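Histidine--tRNA ligase (Thermus thermophilus, PDB 1H4V) catalyses the ATP-dependent joining of L-histidine to its cognate tRNA(His), releasing AMP and diphosphate, and works as a homodimer. Local coordinates at residues Leu39-Glu45 against Ala85-Ala89; Trp105-Phe111 against Arg122-Asn128. All blocks are in the same frame, centred on the assembly; numbering follows the deposited sequence.

In the fold
From the N terminus, the chain passes through helix 14-33 and the short strand 37-38 before entering residues 39-45. Contact 1 closes the first loop, bringing helix 83-92 back against this segment after an excursion that holds most of the small antiparallel sheet 44-46, 75-78 and 67-69. Contact 2 comes later and in series: strands 102-111 and 123-132 form a hairpin in the large mixed sheet, and the two loops neither nest nor cross. They meet in space, their centres about 11 Å apart, where Leu-39 N probably bonds Trp-105 O and Met-86 packs on Asn-128. The second subunit reaches both, so sheet, helix and dimer interface are tied together.

Contact 1: residues Leu39-Glu45 against Ala85-Ala89; sequences LVTPIFE and AMVRA
With CG anti to the backbone N (chi1 -170°) and the chain folded at chi2 and chi3, Arg-88 turns its guanidinium side-on to Glu-45, whose own chain, bent at chi2, arrives from the opposite direction. Two nitrogens hold the two carboxylate oxygens in a salt bridge. Arg-88 NE bonds Glu-45 OE1 at 3.0 Å, on the syn lone pair but tilted out of the guanidinium plane, while Arg-88 NH2 lies 3.2 Å from Glu-45 OE2 in a nearly straight bond that meets the carboxylate from above its plane. The flat groups are thus twisted 60° apart instead of lying coplanar. Next to this pair, Ala-85 CB sits 3.5 Å from Glu-45 OE2 and 3.8 Å from Thr-41 OG1, and Pro-42 CD comes to 3.7 Å from Arg-88 NH2. At the start of segment 39-45 the branches of Leu-39 divide, CD1 toward Met-86 CG and CD2 toward Ala-89 CB, in looser apolar packing. Arg-88 NH1 forms salt bridges with Glu-92 and with Asp-11 of the second subunit. A leucine here would probably leave the carboxylates of Glu-45, Glu-92 and Asp-11 of the second subunit without this shared positive partner. Helix 83-92 is thus fastened to the loop and strand that follow helix 14-33, a segment whose Pro-42 and place at the dimer interface are consistent with motif 1 of class II synthetases.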
ATOM      1  N   LEU A  39     -10.396  -1.107   4.537  1.00 14.01           N
ATOM      2  CA  LEU A  39     -10.619   0.299   4.238  1.00 19.14           C
ATOM      3  C   LEU A  39      -9.282   1.036   4.102  1.00 20.97           C
ATOM      4  O   LEU A  39      -8.368   0.839   4.910  1.00 23.71           O
ATOM      5  CB  LEU A  39     -11.464   0.904   5.365  1.00 21.50           C
ATOM      6  CG  LEU A  39     -11.820   2.388   5.497  1.00 24.34           C
ATOM      7  CD1 LEU A  39     -10.565   3.159   5.757  1.00 31.17           C
ATOM      8  CD2 LEU A  39     -12.537   2.897   4.253  1.00 26.79           C
ATOM      9  N   VAL A  40      -9.151   1.858   3.066  1.00 19.82           N
ATOM     10  CA  VAL A  40      -7.929   2.639   2.886  1.00 17.40           C
ATOM     11  C   VAL A  40      -8.299   4.128   2.913  1.00 17.89           C
ATOM     12  O   VAL A  40      -9.028   4.603   2.042  1.00 18.80           O
ATOM     13  CB  VAL A  40      -7.217   2.343   1.535  1.00 17.85           C
ATOM     14  CG1 VAL A  40      -5.952   3.194   1.440  1.00 10.56           C
ATOM     15  CG2 VAL A  40      -6.858   0.856   1.417  1.00 11.04           C
ATOM     16  N   THR A  41      -7.818   4.859   3.916  1.00 15.20           N
ATOM     17  CA  THR A  41      -8.113   6.284   3.998  1.00 13.78           C
ATOM     18  C   THR A  41      -6.985   7.072   3.356  1.00 14.35           C
ATOM     19  O   THR A  41      -5.925   6.518   3.051  1.00 13.06           O
ATOM     20  CB  THR A  41      -8.268   6.758   5.454  1.00 14.82           C
ATOM     21  OG1 THR A  41      -7.024   6.605   6.152  1.00 21.45           O
ATOM     22  CG2 THR A  41      -9.336   5.952   6.153  1.00 12.66           C
ATOM     23  N   PRO A  42      -7.196   8.379   3.135  1.00 14.12           N
ATOM     24  CA  PRO A  42      -6.146   9.195   2.521  1.00 13.65           C
ATOM     25  C   PRO A  42      -4.920   9.388   3.408  1.00 13.77           C
ATOM     26  O   PRO A  42      -4.981   9.236   4.628  1.00 13.03           O
ATOM     27  CB  PRO A  42      -6.864  10.515   2.236  1.00 12.38           C
ATOM     28  CG  PRO A  42      -8.266  10.074   1.964  1.00 13.72           C
ATOM     29  CD  PRO A  42      -8.488   9.087   3.090  1.00 14.63           C
ATOM     30  N   ILE A  43      -3.801   9.717   2.776  1.00 13.20           N
ATOM     31  CA  ILE A  43      -2.557   9.955   3.490  1.00 14.14           C
ATOM     32  C   ILE A  43      -2.673  11.204   4.380  1.00 13.85           C
ATOM     33  O   ILE A  43      -2.061  11.281   5.439  1.00 12.93           O
ATOM     34  CB  ILE A  43      -1.399  10.131   2.494  1.00 15.10           C
ATOM     35  CG1 ILE A  43      -1.168   8.817   1.727  1.00 16.19           C
ATOM     36  CG2 ILE A  43      -0.163  10.604   3.213  1.00 14.43           C
ATOM     37  CD1 ILE A  43      -0.680   7.639   2.571  1.00 12.76           C
ATOM     38  N   PHE A  44      -3.449  12.189   3.942  1.00 16.47           N
ATOM     39  CA  PHE A  44      -3.639  13.401   4.738  1.00 19.30           C
ATOM     40  C   PHE A  44      -5.112  13.760   4.844  1.00 20.83           C
ATOM     41  O   PHE A  44      -5.928  13.345   4.019  1.00 21.36           O
ATOM     42  CB  PHE A  44      -2.846  14.589   4.161  1.00 19.79           C
ATOM     43  CG  PHE A  44      -3.177  14.934   2.729  1.00 20.33           C
ATOM     44  CD1 PHE A  44      -4.428  15.432   2.382  1.00 20.78           C
ATOM     45  CD2 PHE A  44      -2.217  14.789   1.732  1.00 22.80           C
ATOM     46  CE1 PHE A  44      -4.723  15.783   1.055  1.00 21.17           C
ATOM     47  CE2 PHE A  44      -2.499  15.136   0.404  1.00 27.23           C
ATOM     48  CZ  PHE A  44      -3.760  15.635   0.067  1.00 23.13           C
ATOM     49  N   GLU A  45      -5.442  14.527   5.875  1.00 22.09           N
ATOM     50  CA  GLU A  45      -6.817  14.957   6.124  1.00 21.30           C
ATOM     51  C   GLU A  45      -6.826  16.324   6.786  1.00 19.63           C
ATOM     52  O   GLU A  45      -5.768  16.888   7.102  1.00 17.04           O
ATOM     53  CB  GLU A  45      -7.523  13.962   7.049  1.00 22.52           C
ATOM     54  CG  GLU A  45      -7.442  12.546   6.559  1.00 30.23           C
ATOM     55  CD  GLU A  45      -8.707  11.766   6.804  1.00 29.28           C
ATOM     56  OE1 GLU A  45      -9.789  12.386   6.886  1.00 31.34           O
ATOM     57  OE2 GLU A  45      -8.618  10.527   6.888  1.00 29.56           O
ATOM     58  N   ALA A  85      -9.324   8.468  11.559  1.00 14.21           N
ATOM     59  CA  ALA A  85      -9.574   8.434  10.116  1.00 15.47           C
ATOM     60  C   ALA A  85     -10.657   7.415   9.777  1.00 16.58           C
ATOM     61  O   ALA A  85     -11.500   7.656   8.917  1.00 20.08           O
ATOM     62  CB  ALA A  85      -8.296   8.090   9.370  1.00 12.47           C
ATOM     63  N   MET A  86     -10.633   6.277  10.458  1.00 17.72           N
ATOM     64  CA  MET A  86     -11.623   5.230  10.216  1.00 18.41           C
ATOM     65  C   MET A  86     -12.990   5.656  10.715  1.00 16.31           C
ATOM     66  O   MET A  86     -13.988   5.430  10.032  1.00 17.38           O
ATOM     67  CB  MET A  86     -11.168   3.915  10.860  1.00 15.38           C
ATOM     68  CG  MET A  86      -9.916   3.393  10.165  1.00 21.40           C
ATOM     69  SD  MET A  86      -8.990   2.132  11.018  1.00 28.25           S
ATOM     70  CE  MET A  86      -9.919   0.663  10.496  1.00 16.72           C
ATOM     71  N   VAL A  87     -13.032   6.283  11.888  1.00 14.58           N
ATOM     72  CA  VAL A  87     -14.295   6.780  12.442  1.00 14.82           C
ATOM     73  C   VAL A  87     -14.844   7.853  11.498  1.00 15.54           C
ATOM     74  O   VAL A  87     -16.045   7.910  11.241  1.00 17.29           O
ATOM     75  CB  VAL A  87     -14.105   7.422  13.835  1.00 14.82           C
ATOM     76  CG1 VAL A  87     -15.391   8.134  14.256  1.00 15.86           C
ATOM     77  CG2 VAL A  87     -13.732   6.364  14.857  1.00  8.29           C
ATOM     78  N   ARG A  88     -13.949   8.692  10.976  1.00 15.57           N
ATOM     79  CA  ARG A  88     -14.329   9.753  10.053  1.00 15.03           C
ATOM     80  C   ARG A  88     -14.914   9.141   8.781  1.00 17.00           C
ATOM     81  O   ARG A  88     -15.799   9.721   8.153  1.00 17.18           O
ATOM     82  CB  ARG A  88     -13.107  10.623   9.730  1.00 15.70           C
ATOM     83  CG  ARG A  88     -13.391  11.923   8.962  1.00 13.62           C
ATOM     84  CD  ARG A  88     -13.577  11.665   7.469  1.00 18.92           C
ATOM     85  NE  ARG A  88     -12.407  11.004   6.897  1.00 21.49           N
ATOM     86  CZ  ARG A  88     -12.444  10.211   5.833  1.00 21.14           C
ATOM     87  NH1 ARG A  88     -13.592   9.978   5.216  1.00 25.77           N
ATOM     88  NH2 ARG A  88     -11.339   9.632   5.400  1.00 22.04           N
ATOM     89  N   ALA A  89     -14.425   7.963   8.408  1.00 16.64           N
ATOM     90  CA  ALA A  89     -14.927   7.282   7.216  1.00 16.18           C
ATOM     91  C   ALA A  89     -16.290   6.637   7.494  1.00 15.07           C
ATOM     92  O   ALA A  89     -17.178   6.663   6.643  1.00 15.61           O
ATOM     93  CB  ALA A  89     -13.921   6.219   6.747  1.00 15.64           C
TER

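Contact 2: residues Trp105-Phe111 against Arg122-Asn128; sequences WMAGPMF and RQFHQVN
Met-110 CB rests over one face of the Phe-124 ring, 3.7 Å from its centroid, in a CH-pi contact displaced toward the rim. The ring is put there by its chi1 of 53°, which sets CG between the backbone N and the carbonyl carbon. From the same methionine the chain bends away to cross Gln-126 at about a right angle, Met-110 CG lying 3.5 Å from Gln-126 CG. Gln-126 in turn gives its amide NE2 to Asn-128 OD1 at 2.8 Å, in the carbonyl plane and on a lone pair, while Met-110 CE touches that oxygen. On the other face of the hairpin, Phe-111 and Gln-123 run side by side in the same direction, the ring edge at CE1 meeting Gln-123 OE1 at 3.3 Å with ring and amide planes 68° apart. That oxygen also accepts a hydrogen bond from Ile-43 N of the second subunit. Next along this face, Pro-109 and His-125 pass each other at a slant, and His-125 ND1 bonds Glu-310. Six backbone bonds join the antiparallel strands, at Met-106 with Asn-128, Gly-108 with Gln-126 and Met-110 with Phe-124, in a hairpin consistent with motif 2 of class II synthetases. The chemistry is therefore divided: main-chain bonds set the register, one face combines apolar contact with an amide pair, and the other uses the side-chain amide oxygen of Gln-123 to join the sheet to the partner subunit.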
ATOM      1  N   TRP A 105     -10.709  -2.768   8.961  1.00  9.38           N
ATOM      2  CA  TRP A 105      -9.291  -2.922   9.199  1.00  9.04           C
ATOM      3  C   TRP A 105      -8.573  -2.167   8.104  1.00 10.71           C
ATOM      4  O   TRP A 105      -9.134  -1.906   7.032  1.00  8.05           O
ATOM      5  CB  TRP A 105      -8.858  -4.396   9.233  1.00  7.38           C
ATOM      6  CG  TRP A 105      -8.685  -5.036   7.898  1.00  9.48           C
ATOM      7  CD1 TRP A 105      -9.648  -5.635   7.139  1.00  8.59           C
ATOM      8  CD2 TRP A 105      -7.463  -5.152   7.167  1.00 10.59           C
ATOM      9  NE1 TRP A 105      -9.100  -6.122   5.977  1.00 10.03           N
ATOM     10  CE2 TRP A 105      -7.761  -5.836   5.964  1.00 10.48           C
ATOM     11  CE3 TRP A 105      -6.145  -4.739   7.406  1.00 12.72           C
ATOM     12  CZ2 TRP A 105      -6.784  -6.128   5.000  1.00 11.47           C
ATOM     13  CZ3 TRP A 105      -5.171  -5.030   6.443  1.00 15.50           C
ATOM     14  CH2 TRP A 105      -5.502  -5.717   5.253  1.00 13.17           C
ATOM     15  N   MET A 106      -7.325  -1.818   8.383  1.00 12.50           N
ATOM     16  CA  MET A 106      -6.528  -1.055   7.452  1.00 13.42           C
ATOM     17  C   MET A 106      -5.048  -1.219   7.775  1.00 14.02           C
ATOM     18  O   MET A 106      -4.656  -1.446   8.923  1.00 13.85           O
ATOM     19  CB  MET A 106      -6.949   0.419   7.557  1.00 18.53           C
ATOM     20  CG  MET A 106      -6.104   1.441   6.807  1.00 21.90           C
ATOM     21  SD  MET A 106      -6.912   3.076   6.885  1.00 34.34           S
ATOM     22  CE  MET A 106      -6.187   3.812   8.368  1.00 24.39           C
ATOM     23  N   ALA A 107      -4.232  -1.124   6.740  1.00 12.96           N
ATOM     24  CA  ALA A 107      -2.799  -1.215   6.887  1.00 13.70           C
ATOM     25  C   ALA A 107      -2.258  -0.063   6.062  1.00 15.27           C
ATOM     26  O   ALA A 107      -2.711   0.170   4.943  1.00 16.87           O
ATOM     27  CB  ALA A 107      -2.295  -2.540   6.345  1.00 11.25           C
ATOM     28  N   GLY A 108      -1.304   0.675   6.607  1.00 16.05           N
ATOM     29  CA  GLY A 108      -0.755   1.774   5.839  1.00 14.62           C
ATOM     30  C   GLY A 108       0.244   2.612   6.600  1.00 13.19           C
ATOM     31  O   GLY A 108       0.490   2.378   7.773  1.00 15.06           O
ATOM     32  N   PRO A 109       0.848   3.603   5.946  1.00 13.63           N
ATOM     33  CA  PRO A 109       1.826   4.452   6.627  1.00 12.50           C
ATOM     34  C   PRO A 109       1.216   5.480   7.580  1.00 13.59           C
ATOM     35  O   PRO A 109       0.090   5.933   7.377  1.00 12.36           O
ATOM     36  CB  PRO A 109       2.563   5.112   5.464  1.00 12.37           C
ATOM     37  CG  PRO A 109       1.511   5.232   4.441  1.00 11.29           C
ATOM     38  CD  PRO A 109       0.848   3.869   4.497  1.00  9.78           C
ATOM     39  N   MET A 110       1.970   5.809   8.627  1.00 12.77           N
ATOM     40  CA  MET A 110       1.586   6.810   9.611  1.00 15.41           C
ATOM     41  C   MET A 110       2.791   7.744   9.684  1.00 16.13           C
ATOM     42  O   MET A 110       3.913   7.374   9.333  1.00 15.70           O
ATOM     43  CB  MET A 110       1.352   6.212  10.993  1.00 13.83           C
ATOM     44  CG  MET A 110       0.246   5.196  11.063  1.00 20.78           C
ATOM     45  SD  MET A 110      -1.363   5.885  10.699  1.00 21.31           S
ATOM     46  CE  MET A 110      -2.374   4.362  10.426  1.00 16.03           C
ATOM     47  N   PHE A 111       2.550   8.955  10.156  1.00 18.56           N
ATOM     48  CA  PHE A 111       3.584   9.970  10.211  1.00 21.03           C
ATOM     49  C   PHE A 111       3.667  10.607  11.578  1.00 22.03           C
ATOM     50  O   PHE A 111       2.681  11.065  12.138  1.00 24.83           O
ATOM     51  CB  PHE A 111       3.292  10.969   9.100  1.00 15.50           C
ATOM     52  CG  PHE A 111       3.197  10.318   7.758  1.00 12.81           C
ATOM     53  CD1 PHE A 111       4.354  10.034   7.033  1.00 13.53           C
ATOM     54  CD2 PHE A 111       1.968   9.899   7.258  1.00 10.72           C
ATOM     55  CE1 PHE A 111       4.291   9.343   5.820  1.00 10.36           C
ATOM     56  CE2 PHE A 111       1.887   9.205   6.050  1.00  8.34           C
ATOM     57  CZ  PHE A 111       3.051   8.924   5.329  1.00  8.76           C
ATOM     58  N   ARG A 122       9.881   8.193  11.502  1.00 22.55           N
ATOM     59  CA  ARG A 122       8.990   9.336  11.346  1.00 21.51           C
ATOM     60  C   ARG A 122       7.886   8.861  10.411  1.00 19.88           C
ATOM     61  O   ARG A 122       6.786   9.409  10.407  1.00 19.36           O
ATOM     62  CB  ARG A 122       9.749  10.547  10.805  1.00 23.30           C
ATOM     63  CG  ARG A 122      10.609  11.217  11.878  1.00 25.34           C
ATOM     64  CD  ARG A 122      11.674  12.117  11.274  1.00 32.31           C
ATOM     65  NE  ARG A 122      11.203  13.475  11.038  1.00 36.02           N
ATOM     66  CZ  ARG A 122      11.783  14.321  10.194  1.00 43.65           C
ATOM     67  NH1 ARG A 122      12.852  13.939   9.499  1.00 40.97           N
ATOM     68  NH2 ARG A 122      11.308  15.555  10.057  1.00 45.33           N
ATOM     69  N   GLN A 123       8.192   7.835   9.616  1.00 17.91           N
ATOM     70  CA  GLN A 123       7.185   7.204   8.765  1.00 16.00           C
ATOM     71  C   GLN A 123       7.229   5.737   9.153  1.00 14.81           C
ATOM     72  O   GLN A 123       8.263   5.083   9.012  1.00 15.26           O
ATOM     73  CB  GLN A 123       7.457   7.301   7.251  1.00 13.39           C
ATOM     74  CG  GLN A 123       6.305   6.620   6.460  1.00 16.29           C
ATOM     75  CD  GLN A 123       6.417   6.654   4.931  1.00 17.16           C
ATOM     76  OE1 GLN A 123       6.749   7.674   4.335  1.00 23.62           O
ATOM     77  NE2 GLN A 123       6.099   5.533   4.296  1.00 13.48           N
ATOM     78  N   PHE A 124       6.128   5.224   9.684  1.00 13.00           N
ATOM     79  CA  PHE A 124       6.076   3.816  10.041  1.00 12.26           C
ATOM     80  C   PHE A 124       4.782   3.277   9.478  1.00 12.47           C
ATOM     81  O   PHE A 124       3.990   4.032   8.919  1.00 14.98           O
ATOM     82  CB  PHE A 124       6.150   3.618  11.565  1.00 12.67           C
ATOM     83  CG  PHE A 124       5.120   4.412  12.351  1.00 11.75           C
ATOM     84  CD1 PHE A 124       3.971   3.799  12.833  1.00 11.23           C
ATOM     85  CD2 PHE A 124       5.320   5.767  12.623  1.00 12.58           C
ATOM     86  CE1 PHE A 124       3.035   4.508  13.581  1.00  8.47           C
ATOM     87  CE2 PHE A 124       4.390   6.496  13.369  1.00 11.57           C
ATOM     88  CZ  PHE A 124       3.244   5.861  13.850  1.00 14.01           C
ATOM     89  N   HIS A 125       4.576   1.975   9.595  1.00 12.27           N
ATOM     90  CA  HIS A 125       3.357   1.363   9.091  1.00 13.09           C
ATOM     91  C   HIS A 125       2.658   0.605  10.201  1.00 13.95           C
ATOM     92  O   HIS A 125       3.293   0.015  11.081  1.00 14.41           O
ATOM     93  CB  HIS A 125       3.681   0.405   7.947  1.00 14.19           C
ATOM     94  CG  HIS A 125       4.372   1.057   6.792  1.00 21.80           C
ATOM     95  ND1 HIS A 125       5.690   1.458   6.843  1.00 28.74           N
ATOM     96  CD2 HIS A 125       3.915   1.422   5.571  1.00 23.84           C
ATOM     97  CE1 HIS A 125       6.016   2.046   5.706  1.00 25.82           C
ATOM     98  NE2 HIS A 125       4.957   2.037   4.916  1.00 30.51           N
ATOM     99  N   GLN A 126       1.341   0.643  10.197  1.00 14.55           N
ATOM    100  CA  GLN A 126       0.634  -0.103  11.207  1.00 15.55           C
ATOM    101  C   GLN A 126      -0.631  -0.689  10.656  1.00 14.12           C
ATOM    102  O   GLN A 126      -1.138  -0.247   9.617  1.00 13.47           O
ATOM    103  CB  GLN A 126       0.339   0.749  12.453  1.00 19.05           C
ATOM    104  CG  GLN A 126      -0.420   2.030  12.266  1.00 21.68           C
ATOM    105  CD  GLN A 126      -0.797   2.661  13.616  1.00 24.88           C
ATOM    106  OE1 GLN A 126       0.039   2.774  14.520  1.00 19.89           O
ATOM    107  NE2 GLN A 126      -2.056   3.071  13.752  1.00 23.67           N
ATOM    108  N   VAL A 127      -1.103  -1.728  11.329  1.00 12.34           N
ATOM    109  CA  VAL A 127      -2.338  -2.377  10.940  1.00 12.74           C
ATOM    110  C   VAL A 127      -3.368  -1.946  11.961  1.00 13.40           C
ATOM    111  O   VAL A 127      -3.102  -1.976  13.158  1.00 14.83           O
ATOM    112  CB  VAL A 127      -2.195  -3.908  10.969  1.00 13.00           C
ATOM    113  CG1 VAL A 127      -3.572  -4.559  10.852  1.00  8.09           C
ATOM    114  CG2 VAL A 127      -1.277  -4.362   9.829  1.00  8.36           C
ATOM    115  N   ASN A 128      -4.533  -1.519  11.495  1.00 13.08           N
ATOM    116  CA  ASN A 128      -5.589  -1.094  12.404  1.00 13.72           C
ATOM    117  C   ASN A 128      -6.819  -1.952  12.236  1.00 12.22           C
ATOM    118  O   ASN A 128      -7.154  -2.355  11.126  1.00 12.49           O
ATOM    119  CB  ASN A 128      -5.998   0.366  12.160  1.00 16.72           C
ATOM    120  CG  ASN A 128      -5.042   1.361  12.787  1.00 19.63           C
ATOM    121  OD1 ASN A 128      -3.993   1.677  12.227  1.00 26.65           O
ATOM    122  ND2 ASN A 128      -5.401   1.860  13.959  1.00 20.12           N
TER